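PDB 4BN7: copper induced nitroreductase D from Lactococcus lactis, which probably acts as an FMN-dependent oxidoreductase of the nitroreductase family, binding flavin mononucleotide as its prosthetic group. Local coordinates for residues Q150-L155 with R173-F178; T11-G16 with G146-H151. All coordinates share one frame; numbering follows the deposited sequence.

How the contacts relate
Both contacts are built on the same antiparallel sheet, each with a loop lying against or leaving it; their centres are about 11 Å apart, and both reach the FMN and the bound dichlorophenol ligand. Along the chain the order is 11-16, 146-151, 150-155, 173-178, so contact 2 passes into contact 1 through the shared Q150, which ends strand 145-150, and H151 just after it. That strand pairs antiparallel with strand 170-181, where V177 N probably hydrogen-bonds N148 O and ties the two contacts together. Strand 145-150 and its exit thus supply the Q150 and H151 side of the flavin site, and the N-terminal loop supplies T11 and Y13.

Contact 1. Residues Q150-L155 with R173-F178; sequences QHYNPL and RGQLVF. With FMN (flavin mononucleotide), chain B; RLM (2,6-bis(chloranyl)-4-[(4-hydroxyphenyl)amino]phenol), chain C.
Q175 reaches across from strand 170-181 and uses both ends of its amide to hold the loop after strand 145-150. Its OE1 takes the backbone N of Y152 on a lone pair, in the carbonyl plane, at 2.8 Å and almost straight (175°). NE2 donates a hydrogen bond to N153 OD1 at 3.0 Å, the two amides standing nearly perpendicular (79°). The chain bends at chi2 (91°), which swings the amide back over the loop; glutamine suits the place because it is long and both donates and accepts. Behind it, Q150 and Q175 form an antiparallel hydrogen-bonded pair, and R173 and G174 make a classic beta bulge opposite F100. N153 ND2 shares a water with R173 NH1, while R173 NE salt-bridges E126.

The H151 ring lies between strand and flavin: the CD2 edge meets R173 O at 3.0 Å, and histidine suits the site by presenting an N-H at ND1 to FMN O4 (2.9 Å). W124 of the second subunit also meets this ring. The ligand hydroxyl OAB lies 3.2 Å over one face of the Y152 ring, offset toward the CD1-CE1 rim, and donates to H151 O at 2.7 Å. The Q150 amide, also bonded to N148, donates from NE2 to FMN O2 at 3.1 Å, while its OE1 takes a weak bond from FMN N3. Donors at both O2 and O4 would probably draw electron density toward the pyrimidine, consistent with stabilising a reduced flavin.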
ATOM      1  N   GLN A 150       7.845 -12.148  -0.580  1.00 11.91           N
ATOM      2  CA  GLN A 150       7.821 -13.266   0.351  1.00 13.29           C
ATOM      3  C   GLN A 150       7.668 -12.786   1.789  1.00 13.17           C
ATOM      4  O   GLN A 150       7.894 -11.605   2.090  1.00 14.64           O
ATOM      5  CB  GLN A 150       9.106 -14.089   0.229  1.00 14.76           C
ATOM      6  CG  GLN A 150       9.317 -14.703  -1.142  1.00 16.27           C
ATOM      7  CD  GLN A 150       8.102 -15.473  -1.614  1.00 18.74           C
ATOM      8  OE1 GLN A 150       7.482 -16.205  -0.843  1.00 19.97           O
ATOM      9  NE2 GLN A 150       7.740 -15.294  -2.878  1.00 19.59           N
ATOM     10  N   HIS A 151       7.296 -13.712   2.673  1.00 16.85           N
ATOM     11  CA  HIS A 151       7.109 -13.389   4.082  1.00 18.64           C
ATOM     12  C   HIS A 151       7.675 -14.453   5.011  1.00 21.43           C
ATOM     13  O   HIS A 151       6.944 -15.280   5.559  1.00 21.28           O
ATOM     14  CB  HIS A 151       5.628 -13.144   4.369  1.00 15.61           C
ATOM     15  CG  HIS A 151       5.093 -11.949   3.654  1.00 15.38           C
ATOM     16  ND1 HIS A 151       4.558 -12.016   2.385  1.00 18.60           N
ATOM     17  CD2 HIS A 151       5.061 -10.643   4.007  1.00 15.70           C
ATOM     18  CE1 HIS A 151       4.197 -10.806   1.998  1.00 18.31           C
ATOM     19  NE2 HIS A 151       4.494  -9.954   2.964  1.00 17.61           N
ATOM     20  N   TYR A 152       8.990 -14.419   5.188  1.00 15.95           N
ATOM     21  CA  TYR A 152       9.664 -15.333   6.106  1.00 16.98           C
ATOM     22  C   TYR A 152       9.906 -14.680   7.463  1.00 22.10           C
ATOM     23  O   TYR A 152      10.596 -15.235   8.322  1.00 20.30           O
ATOM     24  CB  TYR A 152      10.964 -15.842   5.493  1.00 17.45           C
ATOM     25  CG  TYR A 152      10.705 -16.814   4.373  1.00 19.09           C
ATOM     26  CD1 TYR A 152      10.313 -18.114   4.644  1.00 25.30           C
ATOM     27  CD2 TYR A 152      10.818 -16.427   3.045  1.00 19.06           C
ATOM     28  CE1 TYR A 152      10.053 -19.008   3.628  1.00 28.97           C
ATOM     29  CE2 TYR A 152      10.563 -17.322   2.019  1.00 20.32           C
ATOM     30  CZ  TYR A 152      10.173 -18.606   2.318  1.00 24.85           C
ATOM     31  OH  TYR A 152       9.921 -19.509   1.306  1.00 30.74           O
ATOM     32  N   ASN A 153       9.340 -13.492   7.637  1.00 16.90           N
ATOM     33  CA  ASN A 153       9.158 -12.897   8.952  1.00 16.73           C
ATOM     34  C   ASN A 153       7.983 -13.589   9.632  1.00 22.17           C
ATOM     35  O   ASN A 153       7.030 -13.985   8.956  1.00 21.52           O
ATOM     36  CB  ASN A 153       8.860 -11.407   8.813  1.00 17.44           C
ATOM     37  CG  ASN A 153       7.728 -11.127   7.841  1.00 15.39           C
ATOM     38  OD1 ASN A 153       7.886 -11.286   6.632  1.00 19.59           O
ATOM     39  ND2 ASN A 153       6.582 -10.696   8.364  1.00 16.65           N
ATOM     40  N   PRO A 154       8.021 -13.719  10.970  1.00 19.51           N
ATOM     41  CA  PRO A 154       9.033 -13.241  11.919  1.00 20.22           C
ATOM     42  C   PRO A 154      10.185 -14.218  12.144  1.00 21.55           C
ATOM     43  O   PRO A 154      11.053 -13.942  12.968  1.00 23.34           O
ATOM     44  CB  PRO A 154       8.238 -13.123  13.219  1.00 24.71           C
ATOM     45  CG  PRO A 154       7.255 -14.240  13.126  1.00 24.12           C
ATOM     46  CD  PRO A 154       6.866 -14.313  11.669  1.00 27.21           C
ATOM     47  N   LEU A 155      10.183 -15.340  11.434  1.00 20.87           N
ATOM     48  CA  LEU A 155      11.147 -16.410  11.675  1.00 23.20           C
ATOM     49  C   LEU A 155      12.606 -15.966  11.518  1.00 22.05           C
ATOM     50  O   LEU A 155      13.462 -16.367  12.306  1.00 23.71           O
ATOM     51  CB  LEU A 155      10.852 -17.580  10.731  1.00 25.54           C
ATOM     52  CG  LEU A 155      11.777 -18.796  10.787  1.00 39.71           C
ATOM     53  CD1 LEU A 155      11.633 -19.555  12.101  1.00 43.80           C
ATOM     54  CD2 LEU A 155      11.491 -19.709   9.604  1.00 44.41           C
ATOM     55  N   ARG A 173       8.712  -6.727   7.648  1.00 14.94           N
ATOM     56  CA  ARG A 173       7.356  -6.927   7.128  1.00 14.78           C
ATOM     57  C   ARG A 173       7.281  -7.761   5.844  1.00 19.50           C
ATOM     58  O   ARG A 173       6.269  -8.415   5.586  1.00 18.04           O
ATOM     59  CB  ARG A 173       6.681  -5.580   6.829  1.00 14.77           C
ATOM     60  CG  ARG A 173       6.668  -4.572   7.967  1.00 13.36           C
ATOM     61  CD  ARG A 173       6.261  -5.175   9.303  1.00 15.57           C
ATOM     62  NE  ARG A 173       4.889  -5.686   9.340  1.00 14.84           N
ATOM     63  CZ  ARG A 173       4.545  -6.894   9.794  1.00 21.84           C
ATOM     64  NH1 ARG A 173       5.464  -7.747  10.229  1.00 22.54           N
ATOM     65  NH2 ARG A 173       3.270  -7.256   9.827  1.00 15.90           N
ATOM     66  N   GLY A 174       8.313  -7.706   5.014  1.00 14.28           N
ATOM     67  CA  GLY A 174       8.264  -8.374   3.720  1.00 14.18           C
ATOM     68  C   GLY A 174       9.632  -8.431   3.060  1.00 13.60           C
ATOM     69  O   GLY A 174      10.527  -7.661   3.404  1.00 14.08           O
ATOM     70  N   GLN A 175       9.796  -9.358   2.120  1.00 13.43           N
ATOM     71  CA  GLN A 175      11.051  -9.493   1.389  1.00 12.71           C
ATOM     72  C   GLN A 175      10.765  -9.598  -0.102  1.00 11.31           C
ATOM     73  O   GLN A 175      10.226 -10.606  -0.576  1.00 14.96           O
ATOM     74  CB  GLN A 175      11.832 -10.721   1.865  1.00 11.98           C
ATOM     75  CG  GLN A 175      12.097 -10.733   3.360  1.00 15.24           C
ATOM     76  CD  GLN A 175      11.007 -11.434   4.129  1.00 15.14           C
ATOM     77  OE1 GLN A 175      10.657 -12.572   3.825  1.00 16.49           O
ATOM     78  NE2 GLN A 175      10.453 -10.759   5.125  1.00 13.36           N
ATOM     79  N   LEU A 176      11.125  -8.551  -0.836  1.00  9.82           N
ATOM     80  CA  LEU A 176      10.896  -8.499  -2.271  1.00 12.03           C
ATOM     81  C   LEU A 176      12.123  -9.008  -3.015  1.00 11.92           C
ATOM     82  O   LEU A 176      13.153  -8.342  -3.074  1.00 14.09           O
ATOM     83  CB  LEU A 176      10.570  -7.067  -2.701  1.00 12.70           C
ATOM     84  CG  LEU A 176      10.073  -6.901  -4.132  1.00 10.52           C
ATOM     85  CD1 LEU A 176       8.676  -7.510  -4.293  1.00 13.99           C
ATOM     86  CD2 LEU A 176      10.093  -5.438  -4.517  1.00 11.20           C
ATOM     87  N   VAL A 177      12.002 -10.206  -3.566  1.00 11.95           N
ATOM     88  CA  VAL A 177      13.076 -10.830  -4.324  1.00  9.68           C
ATOM     89  C   VAL A 177      12.995 -10.328  -5.759  1.00 17.21           C
ATOM     90  O   VAL A 177      11.919 -10.300  -6.342  1.00 13.58           O
ATOM     91  CB  VAL A 177      12.930 -12.350  -4.292  1.00 13.47           C
ATOM     92  CG1 VAL A 177      14.048 -13.019  -5.072  1.00 14.51           C
ATOM     93  CG2 VAL A 177      12.900 -12.834  -2.851  1.00 13.74           C
ATOM     94  N   PHE A 178      14.123  -9.914  -6.329  1.00 10.44           N
ATOM     95  CA  PHE A 178      14.093  -9.295  -7.648  1.00 10.77           C
ATOM     96  C   PHE A 178      15.273  -9.692  -8.523  1.00 11.31           C
ATOM     97  O   PHE A 178      16.329 -10.091  -8.035  1.00 11.72           O
ATOM     98  CB  PHE A 178      14.013  -7.770  -7.526  1.00 12.04           C
ATOM     99  CG  PHE A 178      15.298  -7.120  -7.099  1.00 11.38           C
ATOM    100  CD1 PHE A 178      15.657  -7.076  -5.761  1.00 12.90           C
ATOM    101  CD2 PHE A 178      16.144  -6.545  -8.032  1.00 12.19           C
ATOM    102  CE1 PHE A 178      16.835  -6.476  -5.363  1.00 11.73           C
ATOM    103  CE2 PHE A 178      17.333  -5.937  -7.636  1.00 13.64           C
ATOM    104  CZ  PHE A 178      17.677  -5.912  -6.301  1.00 11.69           C
TER
HETATM  105  N1  FMN B 504       3.370 -14.092  -3.096  1.00 15.43           N
HETATM  106  C2  FMN B 504       4.260 -15.185  -2.576  1.00 23.87           C
HETATM  107  O2  FMN B 504       4.786 -15.926  -3.346  1.00 21.59           O
HETATM  108  N3  FMN B 504       4.453 -15.301  -1.156  1.00 18.17           N
HETATM  109  C4  FMN B 504       3.841 -14.448  -0.271  1.00 22.55           C
HETATM  110  O4  FMN B 504       4.085 -14.503   0.889  1.00 21.61           O
HETATM  111  C4A FMN B 504       2.971 -13.383  -0.778  1.00 20.91           C
HETATM  112  N5  FMN B 504       2.375 -12.583   0.016  1.00 18.57           N
HETATM  113  C5A FMN B 504       1.774 -11.316  -0.538  1.00 16.87           C
HETATM  114  C6  FMN B 504       1.368 -10.198   0.408  1.00 17.75           C
HETATM  115  C7  FMN B 504       0.859  -9.078  -0.077  1.00 14.93           C
HETATM  116  C7M FMN B 504       0.420  -7.948   0.849  1.00 15.65           C
HETATM  117  C8  FMN B 504       0.680  -8.916  -1.592  1.00 14.45           C
HETATM  118  C8M FMN B 504       0.140  -7.604  -2.151  1.00 18.67           C
HETATM  119  C9  FMN B 504       1.023  -9.893  -2.414  1.00 13.16           C
HETATM  120  C9A FMN B 504       1.599 -11.182  -1.868  1.00 12.41           C
HETATM  121  N10 FMN B 504       1.969 -12.250  -2.763  1.00 15.48           N
HETATM  122  C10 FMN B 504       2.775 -13.263  -2.260  1.00 20.33           C
HETATM  123  C1' FMN B 504       1.807 -12.121  -4.199  1.00 11.77           C
HETATM  124  C2' FMN B 504       0.333 -12.210  -4.576  1.00 13.72           C
HETATM  125  O2' FMN B 504      -0.084 -13.545  -4.531  1.00 16.78           O
HETATM  126  C3' FMN B 504       0.181 -11.647  -5.989  1.00 13.89           C
HETATM  127  O3' FMN B 504       0.495 -10.277  -5.916  1.00 11.88           O
HETATM  128  C4' FMN B 504      -1.242 -11.884  -6.505  1.00 14.05           C
HETATM  129  O4' FMN B 504      -1.463 -13.258  -6.714  1.00 13.29           O
HETATM  130  C5' FMN B 504      -1.475 -11.168  -7.832  1.00 11.57           C
HETATM  131  O5' FMN B 504      -0.550 -11.642  -8.770  1.00 11.68           O
HETATM  132  P   FMN B 504       0.474 -10.556  -9.464  1.00 13.55           P
HETATM  133  O1P FMN B 504      -0.317  -9.407  -9.950  1.00 14.88           O
HETATM  134  O2P FMN B 504       1.524 -10.048  -8.321  1.00 12.82           O
HETATM  135  O3P FMN B 504       1.230 -11.361 -10.655  1.00 13.31           O
HETATM  136  CAI RLM C1203       1.891 -17.710  -1.290  1.00 51.28           C
HETATM  137  CAN RLM C1203       1.192 -16.744  -1.996  1.00 42.48           C
HETATM  138 CLC  RLM C1203       0.972 -16.844  -3.709  1.00 45.66          CL
HETATM  139  CAP RLM C1203       0.661 -15.659  -1.326  1.00 37.90           C
HETATM  140  OAA RLM C1203      -0.042 -14.722  -2.025  1.00 30.59           O
HETATM  141  CAO RLM C1203       0.781 -15.522   0.041  1.00 43.34           C
HETATM  142 CLD  RLM C1203       0.064 -14.132   0.792  1.00 43.26          CL
HETATM  143  CAJ RLM C1203       1.475 -16.483   0.758  1.00 53.17           C
HETATM  144  CAQ RLM C1203       2.040 -17.569   0.088  1.00 64.55           C
HETATM  145  NAK RLM C1203       2.741 -18.586   0.812  1.00 79.97           N
HETATM  146  CAM RLM C1203       3.862 -18.310   1.660  1.00 93.64           C
HETATM  147  CAG RLM C1203       5.114 -18.790   1.309  1.00101.00           C
HETATM  148  CAE RLM C1203       6.203 -18.542   2.128  1.00105.30           C
HETATM  149  CAL RLM C1203       6.040 -17.820   3.301  1.00106.58           C
HETATM  150  OAB RLM C1203       7.124 -17.574   4.112  1.00109.15           O
HETATM  151  CAF RLM C1203       4.785 -17.346   3.656  1.00102.94           C
HETATM  152  CAH RLM C1203       3.694 -17.594   2.838  1.00 98.46           C
HETATM  153  O   HOH W   1       6.155 -10.682  11.263  1.00 22.11           O

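Contact 2. Residues T11-G16 with G146-H151; sequences TIYALG and GANLQH. With FMN (flavin mononucleotide), chain B; RLM (2,6-bis(chloranyl)-4-[(4-hydroxyphenyl)amino]phenol), chain C.
N148 ND2 makes two bonds: directly to I12 O at 3.0 Å, lying in the plane of the amide, and to a water (3.1 Å) that donates to Y13 O. In this nitroreductase-family fold the segment 11-13 thereby docks on strand 145-150. The N148 CG sits between its backbone N and carbonyl carbon (chi1 62°), which lifts the amide toward the loop, and OD1 takes Q150 NE2 at 2.8 Å. An asparagine serves here as second-shell support for a flavin-binding glutamine; an alanine in its place would probably leave I12 O without its donor and the Q150 amide freer to turn.

Alongside, I12 N donates to A147 O at 3.0 Å, from above the carbonyl plane. L15 presses its CD1 methyl against N148 ND2, and glycine suits position 146, where a CB would probably run into I12 CB. Threonine fits position 11 because its two branches serve different partners. T11 grips the phosphate twice, N to FMN O3P at 2.8 Å and OG1 to O2P at 2.7 Å. Its CG2 methyl rests 3.3 Å over one face of the Y13 ring, offset toward the rim, and the Y13 OH donates to FMN O2 at 2.6 Å.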
ATOM      1  N   THR A  11       3.954 -10.843 -10.401  1.00 11.89           N
ATOM      2  CA  THR A  11       4.768 -11.783  -9.646  1.00 13.96           C
ATOM      3  C   THR A  11       5.542 -12.674 -10.612  1.00 13.54           C
ATOM      4  O   THR A  11       4.949 -13.409 -11.415  1.00 13.13           O
ATOM      5  CB  THR A  11       3.894 -12.667  -8.742  1.00 13.62           C
ATOM      6  OG1 THR A  11       3.366 -11.878  -7.671  1.00 12.44           O
ATOM      7  CG2 THR A  11       4.698 -13.831  -8.171  1.00 16.25           C
ATOM      8  N   ILE A  12       6.867 -12.599 -10.519  1.00 10.98           N
ATOM      9  CA  ILE A  12       7.762 -13.373 -11.353  1.00 11.49           C
ATOM     10  C   ILE A  12       8.618 -14.228 -10.434  1.00 13.34           C
ATOM     11  O   ILE A  12       9.415 -13.707  -9.654  1.00 14.26           O
ATOM     12  CB  ILE A  12       8.683 -12.455 -12.191  1.00 12.34           C
ATOM     13  CG1 ILE A  12       7.861 -11.509 -13.070  1.00 15.46           C
ATOM     14  CG2 ILE A  12       9.643 -13.284 -13.034  1.00 12.55           C
ATOM     15  CD1 ILE A  12       7.021 -12.215 -14.125  1.00 14.06           C
ATOM     16  N   TYR A  13       8.440 -15.539 -10.507  1.00 13.02           N
ATOM     17  CA  TYR A  13       9.213 -16.442  -9.659  1.00 13.99           C
ATOM     18  C   TYR A  13      10.534 -16.865 -10.289  1.00 18.24           C
ATOM     19  O   TYR A  13      11.495 -17.160  -9.572  1.00 15.52           O
ATOM     20  CB  TYR A  13       8.382 -17.672  -9.284  1.00 15.55           C
ATOM     21  CG  TYR A  13       7.246 -17.363  -8.337  1.00 18.12           C
ATOM     22  CD1 TYR A  13       7.494 -16.922  -7.041  1.00 19.79           C
ATOM     23  CD2 TYR A  13       5.926 -17.514  -8.735  1.00 19.55           C
ATOM     24  CE1 TYR A  13       6.453 -16.641  -6.170  1.00 21.26           C
ATOM     25  CE2 TYR A  13       4.884 -17.242  -7.876  1.00 18.99           C
ATOM     26  CZ  TYR A  13       5.150 -16.804  -6.594  1.00 25.10           C
ATOM     27  OH  TYR A  13       4.102 -16.538  -5.745  1.00 20.99           O
ATOM     28  N   ALA A  14      10.592 -16.900 -11.623  1.00 14.54           N
ATOM     29  CA  ALA A  14      11.805 -17.338 -12.309  1.00 14.21           C
ATOM     30  C   ALA A  14      12.689 -16.133 -12.560  1.00 14.06           C
ATOM     31  O   ALA A  14      12.517 -15.410 -13.548  1.00 14.85           O
ATOM     32  CB  ALA A  14      11.466 -18.035 -13.620  1.00 17.35           C
ATOM     33  N   LEU A  15      13.624 -15.916 -11.644  1.00 13.29           N
ATOM     34  CA  LEU A  15      14.462 -14.724 -11.668  1.00 15.62           C
ATOM     35  C   LEU A  15      15.931 -15.081 -11.832  1.00 13.23           C
ATOM     36  O   LEU A  15      16.399 -16.122 -11.343  1.00 13.74           O
ATOM     37  CB  LEU A  15      14.267 -13.918 -10.378  1.00 14.38           C
ATOM     38  CG  LEU A  15      12.881 -13.312 -10.165  1.00 11.23           C
ATOM     39  CD1 LEU A  15      12.784 -12.707  -8.777  1.00 13.22           C
ATOM     40  CD2 LEU A  15      12.586 -12.266 -11.237  1.00 11.43           C
ATOM     41  N   GLY A  16      16.658 -14.215 -12.530  1.00 13.68           N
ATOM     42  CA  GLY A  16      18.087 -14.386 -12.708  1.00 16.47           C
ATOM     43  C   GLY A  16      18.869 -13.129 -12.370  1.00 14.73           C
ATOM     44  O   GLY A  16      18.343 -12.197 -11.752  1.00 11.93           O
ATOM     45  N   GLY A 146      11.902  -8.375 -12.836  1.00 11.79           N
ATOM     46  CA  GLY A 146      10.778  -9.015 -12.189  1.00  9.54           C
ATOM     47  C   GLY A 146      11.020  -9.099 -10.700  1.00 14.05           C
ATOM     48  O   GLY A 146      12.133  -8.875 -10.235  1.00 11.88           O
ATOM     49  N   ALA A 147       9.975  -9.426  -9.951  1.00  9.95           N
ATOM     50  CA  ALA A 147      10.105  -9.585  -8.515  1.00 11.46           C
ATOM     51  C   ALA A 147       8.956 -10.399  -7.964  1.00 11.97           C
ATOM     52  O   ALA A 147       7.911 -10.550  -8.605  1.00 10.65           O
ATOM     53  CB  ALA A 147      10.157  -8.224  -7.826  1.00 10.03           C
ATOM     54  N   ASN A 148       9.165 -10.938  -6.776  1.00 12.28           N
ATOM     55  CA  ASN A 148       8.095 -11.591  -6.042  1.00 11.54           C
ATOM     56  C   ASN A 148       8.256 -11.243  -4.565  1.00 15.12           C
ATOM     57  O   ASN A 148       9.355 -10.939  -4.118  1.00 11.33           O
ATOM     58  CB  ASN A 148       8.083 -13.098  -6.294  1.00 12.25           C
ATOM     59  CG  ASN A 148       9.359 -13.792  -5.841  1.00 15.68           C
ATOM     60  OD1 ASN A 148       9.527 -14.102  -4.664  1.00 15.39           O
ATOM     61  ND2 ASN A 148      10.244 -14.084  -6.788  1.00 13.39           N
ATOM     62  N   LEU A 149       7.148 -11.258  -3.830  1.00 11.64           N
ATOM     63  CA  LEU A 149       7.112 -10.791  -2.450  1.00 15.46           C
ATOM     64  C   LEU A 149       6.911 -11.973  -1.510  1.00 13.40           C
ATOM     65  O   LEU A 149       5.932 -12.716  -1.633  1.00 13.33           O
ATOM     66  CB  LEU A 149       5.975  -9.775  -2.278  1.00 14.50           C
ATOM     67  CG  LEU A 149       5.811  -9.142  -0.893  1.00 13.74           C
ATOM     68  CD1 LEU A 149       7.041  -8.312  -0.565  1.00 14.19           C
ATOM     69  CD2 LEU A 149       4.546  -8.286  -0.820  1.00 13.71           C
ATOM     70  N   GLN A 150       7.845 -12.148  -0.580  1.00 11.91           N
ATOM     71  CA  GLN A 150       7.821 -13.266   0.351  1.00 13.29           C
ATOM     72  C   GLN A 150       7.668 -12.786   1.789  1.00 13.17           C
ATOM     73  O   GLN A 150       7.894 -11.605   2.090  1.00 14.64           O
ATOM     74  CB  GLN A 150       9.106 -14.089   0.229  1.00 14.76           C
ATOM     75  CG  GLN A 150       9.317 -14.703  -1.142  1.00 16.27           C
ATOM     76  CD  GLN A 150       8.102 -15.473  -1.614  1.00 18.74           C
ATOM     77  OE1 GLN A 150       7.482 -16.205  -0.843  1.00 19.97           O
ATOM     78  NE2 GLN A 150       7.740 -15.294  -2.878  1.00 19.59           N
ATOM     79  N   HIS A 151       7.296 -13.712   2.673  1.00 16.85           N
ATOM     80  CA  HIS A 151       7.109 -13.389   4.082  1.00 18.64           C
ATOM     81  C   HIS A 151       7.675 -14.453   5.011  1.00 21.43           C
ATOM     82  O   HIS A 151       6.944 -15.280   5.559  1.00 21.28           O
ATOM     83  CB  HIS A 151       5.628 -13.144   4.369  1.00 15.61           C
ATOM     84  CG  HIS A 151       5.093 -11.949   3.654  1.00 15.38           C
ATOM     85  ND1 HIS A 151       4.558 -12.016   2.385  1.00 18.60           N
ATOM     86  CD2 HIS A 151       5.061 -10.643   4.007  1.00 15.70           C
ATOM     87  CE1 HIS A 151       4.197 -10.806   1.998  1.00 18.31           C
ATOM     88  NE2 HIS A 151       4.494  -9.954   2.964  1.00 17.61           N
TER
HETATM   89  N1  FMN B 504       3.370 -14.092  -3.096  1.00 15.43           N
HETATM   90  C2  FMN B 504       4.260 -15.185  -2.576  1.00 23.87           C
HETATM   91  O2  FMN B 504       4.786 -15.926  -3.346  1.00 21.59           O
HETATM   92  N3  FMN B 504       4.453 -15.301  -1.156  1.00 18.17           N
HETATM   93  C4  FMN B 504       3.841 -14.448  -0.271  1.00 22.55           C
HETATM   94  O4  FMN B 504       4.085 -14.503   0.889  1.00 21.61           O
HETATM   95  C4A FMN B 504       2.971 -13.383  -0.778  1.00 20.91           C
HETATM   96  N5  FMN B 504       2.375 -12.583   0.016  1.00 18.57           N
HETATM   97  C5A FMN B 504       1.774 -11.316  -0.538  1.00 16.87           C
HETATM   98  C6  FMN B 504       1.368 -10.198   0.408  1.00 17.75           C
HETATM   99  C7  FMN B 504       0.859  -9.078  -0.077  1.00 14.93           C
HETATM  100  C7M FMN B 504       0.420  -7.948   0.849  1.00 15.65           C
HETATM  101  C8  FMN B 504       0.680  -8.916  -1.592  1.00 14.45           C
HETATM  102  C8M FMN B 504       0.140  -7.604  -2.151  1.00 18.67           C
HETATM  103  C9  FMN B 504       1.023  -9.893  -2.414  1.00 13.16           C
HETATM  104  C9A FMN B 504       1.599 -11.182  -1.868  1.00 12.41           C
HETATM  105  N10 FMN B 504       1.969 -12.250  -2.763  1.00 15.48           N
HETATM  106  C10 FMN B 504       2.775 -13.263  -2.260  1.00 20.33           C
HETATM  107  C1' FMN B 504       1.807 -12.121  -4.199  1.00 11.77           C
HETATM  108  C2' FMN B 504       0.333 -12.210  -4.576  1.00 13.72           C
HETATM  109  O2' FMN B 504      -0.084 -13.545  -4.531  1.00 16.78           O
HETATM  110  C3' FMN B 504       0.181 -11.647  -5.989  1.00 13.89           C
HETATM  111  O3' FMN B 504       0.495 -10.277  -5.916  1.00 11.88           O
HETATM  112  C4' FMN B 504      -1.242 -11.884  -6.505  1.00 14.05           C
HETATM  113  O4' FMN B 504      -1.463 -13.258  -6.714  1.00 13.29           O
HETATM  114  C5' FMN B 504      -1.475 -11.168  -7.832  1.00 11.57           C
HETATM  115  O5' FMN B 504      -0.550 -11.642  -8.770  1.00 11.68           O
HETATM  116  P   FMN B 504       0.474 -10.556  -9.464  1.00 13.55           P
HETATM  117  O1P FMN B 504      -0.317  -9.407  -9.950  1.00 14.88           O
HETATM  118  O2P FMN B 504       1.524 -10.048  -8.321  1.00 12.82           O
HETATM  119  O3P FMN B 504       1.230 -11.361 -10.655  1.00 13.31           O
HETATM  120  CAI RLM C1203       1.891 -17.710  -1.290  1.00 51.28           C
HETATM  121  CAN RLM C1203       1.192 -16.744  -1.996  1.00 42.48           C
HETATM  122 CLC  RLM C1203       0.972 -16.844  -3.709  1.00 45.66          CL
HETATM  123  CAP RLM C1203       0.661 -15.659  -1.326  1.00 37.90           C
HETATM  124  OAA RLM C1203      -0.042 -14.722  -2.025  1.00 30.59           O
HETATM  125  CAO RLM C1203       0.781 -15.522   0.041  1.00 43.34           C
HETATM  126 CLD  RLM C1203       0.064 -14.132   0.792  1.00 43.26          CL
HETATM  127  CAJ RLM C1203       1.475 -16.483   0.758  1.00 53.17           C
HETATM  128  CAQ RLM C1203       2.040 -17.569   0.088  1.00 64.55           C
HETATM  129  NAK RLM C1203       2.741 -18.586   0.812  1.00 79.97           N
HETATM  130  CAM RLM C1203       3.862 -18.310   1.660  1.00 93.64           C
HETATM  131  CAG RLM C1203       5.114 -18.790   1.309  1.00101.00           C
HETATM  132  CAE RLM C1203       6.203 -18.542   2.128  1.00105.30           C
HETATM  133  CAL RLM C1203       6.040 -17.820   3.301  1.00106.58           C
HETATM  134  OAB RLM C1203       7.124 -17.574   4.112  1.00109.15           O
HETATM  135  CAF RLM C1203       4.785 -17.346   3.656  1.00102.94           C
HETATM  136  CAH RLM C1203       3.694 -17.594   2.838  1.00 98.46           C
HETATM  137  O   HOH W   2       4.869 -12.371  -5.225  1.00 11.01           O
HETATM  138  O   HOH W   3      12.435 -16.223  -7.295  1.00 17.27           O